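Local coordinates for protein alpha-glucosidase (Pseudoalteromonas sp. K8, PDB 5HQ4) that probably acts as a calcium-dependent family 97 glycoside hydrolase that binds carbohydrate, and holds calcium and magnesium ions, at residues A[72-77]-A[553-558]; A[154-159]-A[456-461]; A[414-419]-A[437-442]; A[433-438]-A[449-454]. All coordinates share one frame; numbering follows the deposited sequence. Where two conformers were deposited one is given.

Interaction 1 of 4, residues A[72-77]-A[553-558]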
# COMPACT_ATOMS: atom_id res chain seq x y z
N GLU A 72 4.48 -2.80 11.09
CA GLU A 72 4.30 -4.24 11.10
C GLU A 72 5.38 -4.95 11.90
O GLU A 72 5.25 -6.15 12.19
CB GLU A 72 4.28 -4.75 9.64
CG GLU A 72 5.63 -4.63 8.91
CD GLU A 72 5.88 -3.26 8.23
OE1 GLU A 72 6.03 -3.23 6.99
OE2 GLU A 72 5.94 -2.23 8.93
N ARG A 73 6.44 -4.24 12.28
CA ARG A 73 7.43 -4.78 13.20
C ARG A 73 8.13 -3.60 13.86
O ARG A 73 8.23 -2.52 13.27
CB ARG A 73 8.43 -5.71 12.51
CG ARG A 73 9.24 -5.09 11.37
CD ARG A 73 10.15 -6.13 10.68
NE ARG A 73 9.40 -7.35 10.40
CZ ARG A 73 8.77 -7.61 9.26
NH1 ARG A 73 8.80 -6.74 8.25
NH2 ARG A 73 8.10 -8.74 9.13
N GLN A 74 8.56 -3.81 15.10
CA GLN A 74 9.17 -2.74 15.87
C GLN A 74 10.60 -2.47 15.43
O GLN A 74 11.00 -1.31 15.26
CB GLN A 74 9.13 -3.09 17.35
CG GLN A 74 9.85 -2.10 18.26
CD GLN A 74 9.47 -2.31 19.71
OE1 GLN A 74 8.57 -3.09 20.01
NE2 GLN A 74 10.14 -1.61 20.61
N THR A 75 11.39 -3.52 15.22
CA THR A 75 12.81 -3.41 14.89
C THR A 75 13.02 -3.85 13.45
O THR A 75 12.60 -4.95 13.06
CB THR A 75 13.66 -4.29 15.81
OG1 THR A 75 13.44 -3.90 17.17
CG2 THR A 75 15.14 -4.14 15.47
N VAL A 76 13.69 -3.02 12.66
CA VAL A 76 14.00 -3.33 11.27
C VAL A 76 15.50 -3.52 11.15
O VAL A 76 16.27 -2.62 11.51
CB VAL A 76 13.50 -2.23 10.31
CG1 VAL A 76 13.94 -2.53 8.87
CG2 VAL A 76 11.95 -2.09 10.38
N VAL A 77 15.90 -4.68 10.65
CA VAL A 77 17.31 -5.01 10.42
C VAL A 77 17.70 -4.59 9.01
O VAL A 77 16.98 -4.89 8.04
CB VAL A 77 17.55 -6.51 10.65
CG1 VAL A 77 18.93 -6.91 10.12
CG2 VAL A 77 17.43 -6.85 12.13
N ASP A 553 -1.03 -2.56 15.46
CA ASP A 553 0.37 -2.16 15.56
C ASP A 553 1.14 -3.34 16.13
O ASP A 553 0.74 -3.90 17.16
CB ASP A 553 0.51 -0.92 16.45
CG ASP A 553 1.89 -0.28 16.36
OD1 ASP A 553 2.53 -0.39 15.30
OD2 ASP A 553 2.30 0.36 17.35
N TRP A 554 2.23 -3.72 15.48
CA TRP A 554 2.80 -5.05 15.69
C TRP A 554 4.27 -4.97 16.02
O TRP A 554 5.03 -4.23 15.39
CB TRP A 554 2.59 -5.93 14.44
CG TRP A 554 1.17 -5.94 13.96
CD1 TRP A 554 0.64 -5.23 12.92
CD2 TRP A 554 0.09 -6.71 14.51
NE1 TRP A 554 -0.70 -5.51 12.79
CE2 TRP A 554 -1.06 -6.41 13.76
CE3 TRP A 554 -0.02 -7.62 15.57
CZ2 TRP A 554 -2.31 -7.00 14.02
CZ3 TRP A 554 -1.25 -8.21 15.83
CH2 TRP A 554 -2.38 -7.89 15.06
N GLN A 555 4.69 -5.75 17.02
CA GLN A 555 6.12 -5.85 17.31
C GLN A 555 6.83 -6.73 16.29
O GLN A 555 8.01 -6.50 16.00
CB GLN A 555 6.34 -6.40 18.73
CG GLN A 555 7.81 -6.47 19.16
CD GLN A 555 8.48 -7.80 18.83
OE1 GLN A 555 7.81 -8.81 18.63
NE2 GLN A 555 9.81 -7.79 18.76
N GLN A 556 6.14 -7.73 15.76
CA GLN A 556 6.73 -8.60 14.75
C GLN A 556 5.62 -9.14 13.85
O GLN A 556 4.47 -9.28 14.28
CB GLN A 556 7.50 -9.76 15.40
CG GLN A 556 8.31 -10.63 14.42
CD GLN A 556 9.26 -9.82 13.53
OE1 GLN A 556 8.87 -9.35 12.46
NE2 GLN A 556 10.50 -9.64 13.97
N SER A 557 5.97 -9.42 12.60
CA SER A 557 5.05 -10.00 11.64
C SER A 557 5.79 -11.09 10.88
O SER A 557 6.97 -10.94 10.56
CB SER A 557 4.51 -8.96 10.65
OG SER A 557 3.66 -8.02 11.29
N ILE A 558 5.09 -12.18 10.57
CA ILE A 558 5.68 -13.29 9.82
C ILE A 558 4.61 -13.86 8.90
O ILE A 558 3.60 -14.39 9.38
CB ILE A 558 6.20 -14.42 10.72
CG1 ILE A 558 7.04 -13.88 11.88
CG2 ILE A 558 7.00 -15.42 9.86
CD1 ILE A 558 7.31 -14.91 12.97
O HOH W 1 10.78 -6.28 15.89
O HOH W 2 11.66 -5.22 18.94
O HOH W 3 12.73 -7.58 12.86
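The Arg73 guanidinium meets Gln556 OE1 and Ser557 O at its edge, while the Trp554 indole has Glu72 CA near its own plane and makes a cation-pi contact with Arg572. Here the turn leading into N-terminal strand 75-89 abuts the first strand of the C-terminal beta domain, broken by a classic beta bulge in which Gln555 and Gln556 both face Lys573. Arg73 NE donates a straight bond (168°) to a lone pair of Gln556 OE1, at 2.9 Å. Arg73 NH2 reaches Ser557 O at 2.9 Å, from above that carbonyl plane. A bend at chi3 (47°) brings the guanidinium round to both acceptors, and NH1 forms a salt bridge with Asp244. Gln556 OE1 also takes Ser557 N at 2.9 Å, and two donors thus fix the amide. A methionine in place of Arg73 would probably leave Ser557 O and Asp244 without this donor and Gln556 OE1 with the backbone bond alone. Farther along, Gln74 N binds Gln555 O at 2.9 Å, and water 1 bridges that same oxygen to Thr75 N. The Gln74 amide, bonded to Gln67, lays OE1 against Gln555 CG. At the other end Ser557 OG, which also bonds Arg572, donates in the carbonyl plane to a lone pair of Glu72 O at 2.6 Å.

Interaction 2 of 4, residues A[154-159]-A[456-461]. With CA (calcium ion), chain G.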
# COMPACT_ATOMS: atom_id res chain seq x y z
N GLU A 154 -6.93 0.62 -9.47
CA GLU A 154 -8.09 -0.13 -8.97
C GLU A 154 -8.57 -1.12 -10.03
O GLU A 154 -9.60 -0.95 -10.70
CB GLU A 154 -9.19 0.84 -8.52
CG GLU A 154 -8.82 1.61 -7.23
CD GLU A 154 -9.88 2.63 -6.81
OE1 GLU A 154 -9.93 2.97 -5.61
OE2 GLU A 154 -10.66 3.07 -7.67
N TYR A 155 -7.79 -2.19 -10.17
CA TYR A 155 -8.06 -3.31 -11.06
C TYR A 155 -7.91 -4.61 -10.29
O TYR A 155 -7.12 -4.69 -9.34
CB TYR A 155 -7.08 -3.33 -12.26
CG TYR A 155 -7.33 -2.22 -13.25
CD1 TYR A 155 -8.21 -2.42 -14.31
CD2 TYR A 155 -6.71 -0.98 -13.12
CE1 TYR A 155 -8.46 -1.41 -15.23
CE2 TYR A 155 -6.96 0.04 -14.04
CZ TYR A 155 -7.84 -0.19 -15.08
OH TYR A 155 -8.10 0.81 -15.99
N VAL A 156 -8.63 -5.64 -10.71
CA VAL A 156 -8.34 -6.98 -10.22
C VAL A 156 -7.12 -7.52 -10.96
O VAL A 156 -6.82 -7.12 -12.09
CB VAL A 156 -9.56 -7.91 -10.37
CG1 VAL A 156 -10.79 -7.30 -9.65
CG2 VAL A 156 -9.87 -8.20 -11.84
N TYR A 157 -6.37 -8.40 -10.30
CA TYR A 157 -5.11 -8.89 -10.84
C TYR A 157 -5.34 -9.95 -11.92
O TYR A 157 -6.23 -10.80 -11.80
CB TYR A 157 -4.22 -9.44 -9.71
CG TYR A 157 -3.55 -8.28 -9.02
CD1 TYR A 157 -4.24 -7.52 -8.06
CD2 TYR A 157 -2.26 -7.89 -9.37
CE1 TYR A 157 -3.64 -6.40 -7.46
CE2 TYR A 157 -1.66 -6.77 -8.78
CZ TYR A 157 -2.35 -6.05 -7.83
OH TYR A 157 -1.77 -4.94 -7.26
N ASN A 158 -4.56 -9.85 -13.00
CA ASN A 158 -4.53 -10.85 -14.07
C ASN A 158 -3.49 -11.91 -13.74
O ASN A 158 -2.45 -11.60 -13.17
CB ASN A 158 -4.17 -10.18 -15.40
CG ASN A 158 -5.15 -9.10 -15.76
OD1 ASN A 158 -6.35 -9.33 -15.76
ND2 ASN A 158 -4.65 -7.90 -16.03
N THR A 159 -3.77 -13.16 -14.13
CA THR A 159 -2.82 -14.26 -14.01
C THR A 159 -2.50 -14.70 -15.43
O THR A 159 -3.37 -15.24 -16.11
CB THR A 159 -3.42 -15.43 -13.23
OG1 THR A 159 -3.86 -14.98 -11.94
CG2 THR A 159 -2.39 -16.59 -13.09
N GLY A 456 -5.17 2.76 -3.24
CA GLY A 456 -4.29 2.40 -4.36
C GLY A 456 -4.38 0.96 -4.80
O GLY A 456 -3.37 0.34 -5.19
N ALA A 457 -5.59 0.41 -4.78
CA ALA A 457 -5.95 -0.96 -5.14
C ALA A 457 -7.44 -1.06 -4.88
O ALA A 457 -8.01 -0.20 -4.20
CB ALA A 457 -5.18 -2.00 -4.30
N ARG A 458 -8.07 -2.10 -5.43
CA ARG A 458 -9.49 -2.31 -5.14
C ARG A 458 -9.65 -2.80 -3.71
O ARG A 458 -9.14 -3.87 -3.35
CB ARG A 458 -10.11 -3.30 -6.13
CG ARG A 458 -10.32 -2.71 -7.54
CD ARG A 458 -10.82 -3.77 -8.52
NE ARG A 458 -12.01 -4.50 -8.06
CZ ARG A 458 -13.14 -4.64 -8.76
NH1 ARG A 458 -13.25 -4.10 -9.96
NH2 ARG A 458 -14.14 -5.36 -8.27
N GLY A 459 -10.36 -2.02 -2.90
CA GLY A 459 -10.69 -2.41 -1.55
C GLY A 459 -12.14 -2.86 -1.44
O GLY A 459 -12.80 -3.18 -2.44
N GLN A 460 -12.64 -2.84 -0.21
CA GLN A 460 -14.00 -3.30 0.08
C GLN A 460 -15.07 -2.55 -0.70
O GLN A 460 -16.14 -3.11 -0.99
CB GLN A 460 -14.27 -3.13 1.58
CG GLN A 460 -15.51 -3.84 2.10
CD GLN A 460 -15.25 -5.31 2.37
OE1 GLN A 460 -15.49 -6.16 1.51
NE2 GLN A 460 -14.74 -5.62 3.57
N GLU A 461 -14.84 -1.27 -1.01
CA GLU A 461 -15.89 -0.47 -1.65
C GLU A 461 -16.33 -1.08 -2.98
O GLU A 461 -17.50 -0.98 -3.34
CB GLU A 461 -15.41 0.96 -1.85
CG GLU A 461 -14.15 1.04 -2.73
CD GLU A 461 -13.75 2.46 -3.10
OE1 GLU A 461 -14.56 3.39 -2.89
OE2 GLU A 461 -12.62 2.64 -3.61
CA CA G . -11.33 4.49 -4.23
O HOH W 4 -7.38 4.20 -4.34
O HOH W 5 -11.66 -2.41 -11.76
O HOH W 6 -12.35 4.72 -6.38
O HOH W 7 -6.45 -4.01 -6.84
O HOH W 8 -11.86 5.45 -2.10
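Glu154 and Glu461 meet at one calcium ion, each through one oxygen: Glu154 OE1 binds it at 2.5 Å and Glu461 OE2 at 2.3 Å, with the two carboxylate planes 80° apart. The Glu154 chain runs extended beyond CG (chi2 177°), passing CG 3.6 Å from Ala457 O on its way. Its OE2 accepts from calcium-bound water 6 and pairs with Arg152, while OE1 also takes water 4, which links it to Gly456 N. Behind the carboxylate, the Glu154 carbonyl carbon rests 3.4 Å from Arg458 CG, and Glu154 O reaches Arg458 NH1 through water 5, which lies in the guanidinium plane. Tyr155 follows with its backbone: its carbonyl carbon touches Arg458 CD at 3.5 Å, and its oxygen is joined to Arg458 N by water 7. Val156 then sets CG1 over one face of the guanidinium, 3.4 Å above the plane and offset toward the rim. The rest of the guanidinium edge binds outside the two segments, NE to Asn470 and NH2 to the carbonyl of Pro468. A leucine in place of Arg458 would probably leave water 5, Asn470 OD1 and Pro468 O without their donor and Val156 CG1 without the flat surface beneath it. Glu437, Glu455 and waters 6 and 8 complete a six-ligand calcium site, shared between the N-terminal beta domain and the barrel, as in other family 97 glycoside hydrolases.

Interaction 3 of 4, residues A[414-419]-A[437-442]. With CA (calcium ion), chain G.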
# COMPACT_ATOMS: atom_id res chain seq x y z
N PHE A 414 4.32 15.83 -11.07
CA PHE A 414 3.48 16.87 -10.50
C PHE A 414 2.68 16.36 -9.29
O PHE A 414 2.69 16.97 -8.22
CB PHE A 414 2.52 17.44 -11.55
CG PHE A 414 1.46 18.32 -10.96
CD1 PHE A 414 1.77 19.63 -10.61
CD2 PHE A 414 0.19 17.82 -10.69
CE1 PHE A 414 0.81 20.44 -10.01
CE2 PHE A 414 -0.78 18.63 -10.09
CZ PHE A 414 -0.46 19.94 -9.75
N MET A 415 2.00 15.22 -9.45
CA MET A 415 1.18 14.72 -8.35
C MET A 415 2.02 14.09 -7.24
O MET A 415 1.66 14.19 -6.06
CB MET A 415 0.14 13.72 -8.86
CG MET A 415 -1.11 14.40 -9.40
SD MET A 415 -1.93 15.45 -8.17
CE MET A 415 -2.40 14.25 -6.93
N VAL A 416 3.14 13.44 -7.60
CA VAL A 416 4.05 12.95 -6.57
C VAL A 416 4.39 14.08 -5.61
O VAL A 416 4.29 13.93 -4.38
CB VAL A 416 5.32 12.35 -7.21
CG1 VAL A 416 6.46 12.24 -6.18
CG2 VAL A 416 5.00 10.99 -7.82
N ASN A 417 4.71 15.26 -6.15
CA ASN A 417 5.03 16.41 -5.31
C ASN A 417 3.79 16.94 -4.59
O ASN A 417 3.87 17.36 -3.43
CB ASN A 417 5.68 17.50 -6.15
CG ASN A 417 7.11 17.16 -6.52
OD1 ASN A 417 7.74 16.32 -5.87
ND2 ASN A 417 7.64 17.80 -7.56
N GLU A 418 2.64 16.90 -5.26
CA GLU A 418 1.39 17.37 -4.66
C GLU A 418 1.00 16.54 -3.44
O GLU A 418 0.60 17.09 -2.41
CB GLU A 418 0.28 17.33 -5.71
CG GLU A 418 -0.94 18.16 -5.37
CD GLU A 418 -0.67 19.66 -5.39
OE1 GLU A 418 0.19 20.12 -6.18
OE2 GLU A 418 -1.32 20.37 -4.60
N TYR A 419 1.10 15.21 -3.53
CA TYR A 419 0.75 14.37 -2.39
C TYR A 419 1.66 14.67 -1.20
O TYR A 419 1.20 14.75 -0.06
CB TYR A 419 0.87 12.89 -2.74
CG TYR A 419 -0.14 12.32 -3.69
CD1 TYR A 419 -1.49 12.23 -3.35
CD2 TYR A 419 0.26 11.82 -4.92
CE1 TYR A 419 -2.42 11.67 -4.23
CE2 TYR A 419 -0.65 11.25 -5.80
CZ TYR A 419 -1.98 11.19 -5.45
OH TYR A 419 -2.88 10.61 -6.32
N GLU A 437 -7.10 7.00 -3.86
CA GLU A 437 -6.59 7.33 -5.19
C GLU A 437 -5.20 7.97 -5.07
O GLU A 437 -4.99 9.12 -5.47
CB GLU A 437 -7.55 8.23 -5.96
CG GLU A 437 -8.94 7.59 -6.12
CD GLU A 437 -9.75 7.64 -4.82
OE1 GLU A 437 -9.78 8.71 -4.18
OE2 GLU A 437 -10.33 6.61 -4.41
N PRO A 438 -4.23 7.24 -4.50
CA PRO A 438 -2.94 7.83 -4.15
C PRO A 438 -1.90 7.59 -5.23
O PRO A 438 -2.18 6.96 -6.25
CB PRO A 438 -2.56 7.03 -2.90
CG PRO A 438 -2.97 5.63 -3.31
CD PRO A 438 -4.30 5.83 -4.10
N ILE A 439 -0.68 8.08 -4.98
CA ILE A 439 0.52 7.46 -5.55
C ILE A 439 0.77 6.17 -4.79
O ILE A 439 0.50 6.07 -3.58
CB ILE A 439 1.72 8.42 -5.45
CG1 ILE A 439 2.99 7.78 -6.04
CG2 ILE A 439 2.00 8.81 -3.99
CD1 ILE A 439 2.94 7.62 -7.57
N LYS A 440 1.28 5.15 -5.49
CA LYS A 440 1.62 3.89 -4.84
C LYS A 440 2.60 4.13 -3.70
O LYS A 440 3.38 5.10 -3.70
CB LYS A 440 2.21 2.91 -5.85
CG LYS A 440 3.61 3.35 -6.37
CD LYS A 440 3.95 2.71 -7.73
CE LYS A 440 5.37 3.10 -8.16
NZ LYS A 440 5.78 2.51 -9.47
N ASP A 441 2.55 3.24 -2.71
CA ASP A 441 3.45 3.31 -1.56
C ASP A 441 4.87 2.95 -1.99
O ASP A 441 5.08 1.93 -2.66
CB ASP A 441 2.94 2.34 -0.48
CG ASP A 441 3.63 2.52 0.88
OD1 ASP A 441 4.80 2.96 0.93
OD2 ASP A 441 2.98 2.19 1.91
N THR A 442 5.84 3.81 -1.66
CA THR A 442 7.24 3.51 -1.93
C THR A 442 8.08 3.59 -0.65
O THR A 442 9.30 3.77 -0.71
CB THR A 442 7.81 4.43 -3.02
OG1 THR A 442 7.74 5.80 -2.61
CG2 THR A 442 7.03 4.25 -4.34
CA CA G . -11.33 4.49 -4.23
O HOH W 6 -12.35 4.72 -6.38
O HOH W 8 -11.86 5.45 -2.10
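Inside the catalytic (beta/alpha) barrel, Tyr419 and Val416 of helix 413-428 pack against the loop that leaves strand 432-435 and carries the calcium ligand Glu437. Tyr419 does most of the work. Its hydroxyl donates to Glu437 O at 2.7 Å, with a C=O...O angle of 138° and the oxygen tilted 16° from the carbonyl plane; the acceptor lies near the plane of the phenol ring. One face of the ring lies against the loop at Ile439, with Ile439 N 3.3 Å from Tyr419 CE2 and Ile439 CG2 3.6 Å from Tyr419 CD2. Over the other face comes the methyl of Met415 from the preceding helical turn, CE standing 3.4 Å above the plane toward the rim. The phenol is thus packed on both faces as well as bonded at its hydroxyl. Ile439 points its side chain at the helix, and CG1, set opposite the backbone nitrogen (chi1 180°), carries CD1 to Val416. The neighbouring Trp451 also touches both Tyr419 and Ile439, so the hydrophobic packing continues to strand 451-454. The bond to Tyr419 probably helps to hold the backbone of Glu437 in place, whose carboxylate turns away from the helix: OE1 accepts from Tyr389 N, while OE2 binds the calcium ion at 2.4 Å. At the apolar end the contact closes with Val416 CG2 and Ile439 CD1, 4.0 Å apart.

Interaction 4 of 4, residues A[433-438]-A[449-454]. With CA (calcium ion), chain G.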
# COMPACT_ATOMS: atom_id res chain seq x y z
N ILE A 433 -2.43 11.28 7.46
CA ILE A 433 -3.10 11.26 6.16
C ILE A 433 -3.28 9.83 5.69
O ILE A 433 -2.32 9.04 5.67
CB ILE A 433 -2.32 12.07 5.11
CG1 ILE A 433 -2.29 13.56 5.48
CG2 ILE A 433 -2.91 11.88 3.71
CD1 ILE A 433 -3.68 14.22 5.50
N ASN A 434 -4.50 9.52 5.26
CA ASN A 434 -4.90 8.25 4.65
C ASN A 434 -5.35 8.59 3.22
O ASN A 434 -6.42 9.17 3.04
CB ASN A 434 -6.02 7.61 5.48
CG ASN A 434 -6.79 6.53 4.76
OD1 ASN A 434 -6.34 5.98 3.75
ND2 ASN A 434 -7.96 6.19 5.30
N THR A 435 -4.52 8.27 2.22
CA THR A 435 -4.72 8.76 0.86
C THR A 435 -5.45 7.72 0.01
O THR A 435 -4.90 6.65 -0.26
CB THR A 435 -3.39 9.11 0.19
OG1 THR A 435 -2.61 9.93 1.05
CG2 THR A 435 -3.63 9.85 -1.14
N HIS A 436 -6.66 8.04 -0.44
CA HIS A 436 -7.31 7.23 -1.46
C HIS A 436 -7.05 7.84 -2.83
O HIS A 436 -6.78 9.04 -2.95
CB HIS A 436 -8.81 7.08 -1.16
CG HIS A 436 -9.07 6.12 -0.03
ND1 HIS A 436 -10.06 5.17 -0.07
CD2 HIS A 436 -8.41 5.94 1.14
CE1 HIS A 436 -10.02 4.45 1.04
NE2 HIS A 436 -9.03 4.90 1.79
N GLU A 437 -7.10 7.00 -3.86
CA GLU A 437 -6.59 7.33 -5.19
C GLU A 437 -5.20 7.97 -5.07
O GLU A 437 -4.99 9.12 -5.47
CB GLU A 437 -7.55 8.23 -5.96
CG GLU A 437 -8.94 7.59 -6.12
CD GLU A 437 -9.75 7.64 -4.82
OE1 GLU A 437 -9.78 8.71 -4.18
OE2 GLU A 437 -10.33 6.61 -4.41
N PRO A 438 -4.23 7.24 -4.50
CA PRO A 438 -2.94 7.83 -4.15
C PRO A 438 -1.90 7.59 -5.23
O PRO A 438 -2.18 6.96 -6.25
CB PRO A 438 -2.56 7.03 -2.90
CG PRO A 438 -2.97 5.63 -3.31
CD PRO A 438 -4.30 5.83 -4.10
N PRO A 449 6.28 9.76 9.07
CA PRO A 449 5.44 8.75 9.73
C PRO A 449 3.99 9.15 9.91
O PRO A 449 3.21 8.32 10.40
CB PRO A 449 6.15 8.55 11.08
CG PRO A 449 7.59 8.94 10.81
CD PRO A 449 7.47 10.10 9.86
N ASN A 450 3.57 10.36 9.53
CA ASN A 450 2.15 10.68 9.53
C ASN A 450 1.47 10.25 8.24
O ASN A 450 0.25 10.39 8.12
CB ASN A 450 1.93 12.18 9.78
CG ASN A 450 2.36 13.03 8.61
OD1 ASN A 450 3.41 12.80 8.01
ND2 ASN A 450 1.53 14.01 8.25
N TRP A 451 2.22 9.72 7.26
CA TRP A 451 1.61 9.16 6.05
C TRP A 451 1.27 7.70 6.36
O TRP A 451 2.01 6.77 6.03
CB TRP A 451 2.53 9.28 4.84
CG TRP A 451 1.78 9.34 3.53
CD1 TRP A 451 0.46 9.06 3.33
CD2 TRP A 451 2.29 9.75 2.25
NE1 TRP A 451 0.11 9.26 2.02
CE2 TRP A 451 1.22 9.68 1.33
CE3 TRP A 451 3.54 10.17 1.80
CZ2 TRP A 451 1.37 10.02 -0.01
CZ3 TRP A 451 3.69 10.51 0.46
CH2 TRP A 451 2.60 10.44 -0.43
N ILE A 452 0.13 7.50 7.02
CA ILE A 452 -0.06 6.24 7.73
C ILE A 452 -0.55 5.12 6.83
O ILE A 452 -0.18 3.95 7.03
CB ILE A 452 -0.98 6.43 8.95
CG1 ILE A 452 -2.30 7.09 8.57
CG2 ILE A 452 -0.25 7.25 9.99
CD1 ILE A 452 -3.28 7.20 9.73
N THR A 453 -1.36 5.42 5.81
CA THR A 453 -1.89 4.35 4.97
C THR A 453 -2.43 4.97 3.68
O THR A 453 -2.45 6.19 3.51
CB THR A 453 -2.95 3.54 5.73
OG1 THR A 453 -3.22 2.32 5.03
CG2 THR A 453 -4.24 4.36 5.89
N ARG A 454 -2.86 4.10 2.76
CA ARG A 454 -3.45 4.55 1.50
C ARG A 454 -4.26 3.41 0.91
O ARG A 454 -4.20 2.27 1.36
CB ARG A 454 -2.38 5.03 0.50
CG ARG A 454 -1.61 3.89 -0.19
CD ARG A 454 -0.27 4.42 -0.78
NE ARG A 454 0.56 4.97 0.29
CZ ARG A 454 1.38 6.01 0.17
NH1 ARG A 454 1.50 6.65 -1.00
NH2 ARG A 454 2.09 6.42 1.22
CA CA G . -11.33 4.49 -4.23
O HOH W 8 -11.86 5.45 -2.10
O HOH W 6 -12.35 4.72 -6.38
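Thr453 O is met by two neighbours on the adjacent strand: Thr435 N donates to it at 3.2 Å, and Asn434 CA makes a CA-H...O contact at 3.4 Å. Two backbone bonds flank Trp451, the centre of an inverse gamma turn: Ile433 N to Asn450 O at 2.9 Å and Ile452 N to Ile433 O at 3.2 Å. On one face of the sheet Asn434 and Thr453 lie side by side, OD1 3.4 Å from CG2; the Asn434 amide nitrogen bonds Asp489, and Thr453 OG1 bonds Ser525. On the other face Trp451 turns its indole edge to Thr435, Trp451 NE1 donating to Thr435 OG1 at 3.0 Å, the acceptor 21° out of the ring plane. A bend at chi3 (60°) folds Arg454 back, placing Arg454 NH2 over the centre of that ring, 3.4 Å from Trp451 CE2. Arg454 CG packs on Pro438 CG at 3.8 Å, and Arg454 NH1 bonds Ile439 O. Just beyond the strand, His436 ND1 bonds water 8, a calcium ligand. Neighbouring parallel strands whose C-terminal ends carry functional residues are characteristic of a TIM barrel; here the loops after the two strands supply the calcium ligands Glu437 and Glu455.

How the interactions relate
Interaction 1 closes the longest loop, joining the N-terminal beta domain, at the loop before strand 75-89, to the C-terminal beta domain, with the barrel between them. Nested inside it, interaction 2 ties residues just ahead of strand 158-161 to the barrel loop after strand 451-454. Interactions 3 and 4 are nested again within that loop. They share Glu437 and Pro438 and cross along the chain, one beginning on the stretch where the other ends: interaction 3 sets helix 413-428 against the loop after strand 432-435, and interaction 4 pairs that strand with 451-454. The calcium ion with waters 6 and 8 links interactions 2, 3 and 4, whereas interaction 1 stands apart, about 8 Å from interaction 3 at the nearest atoms.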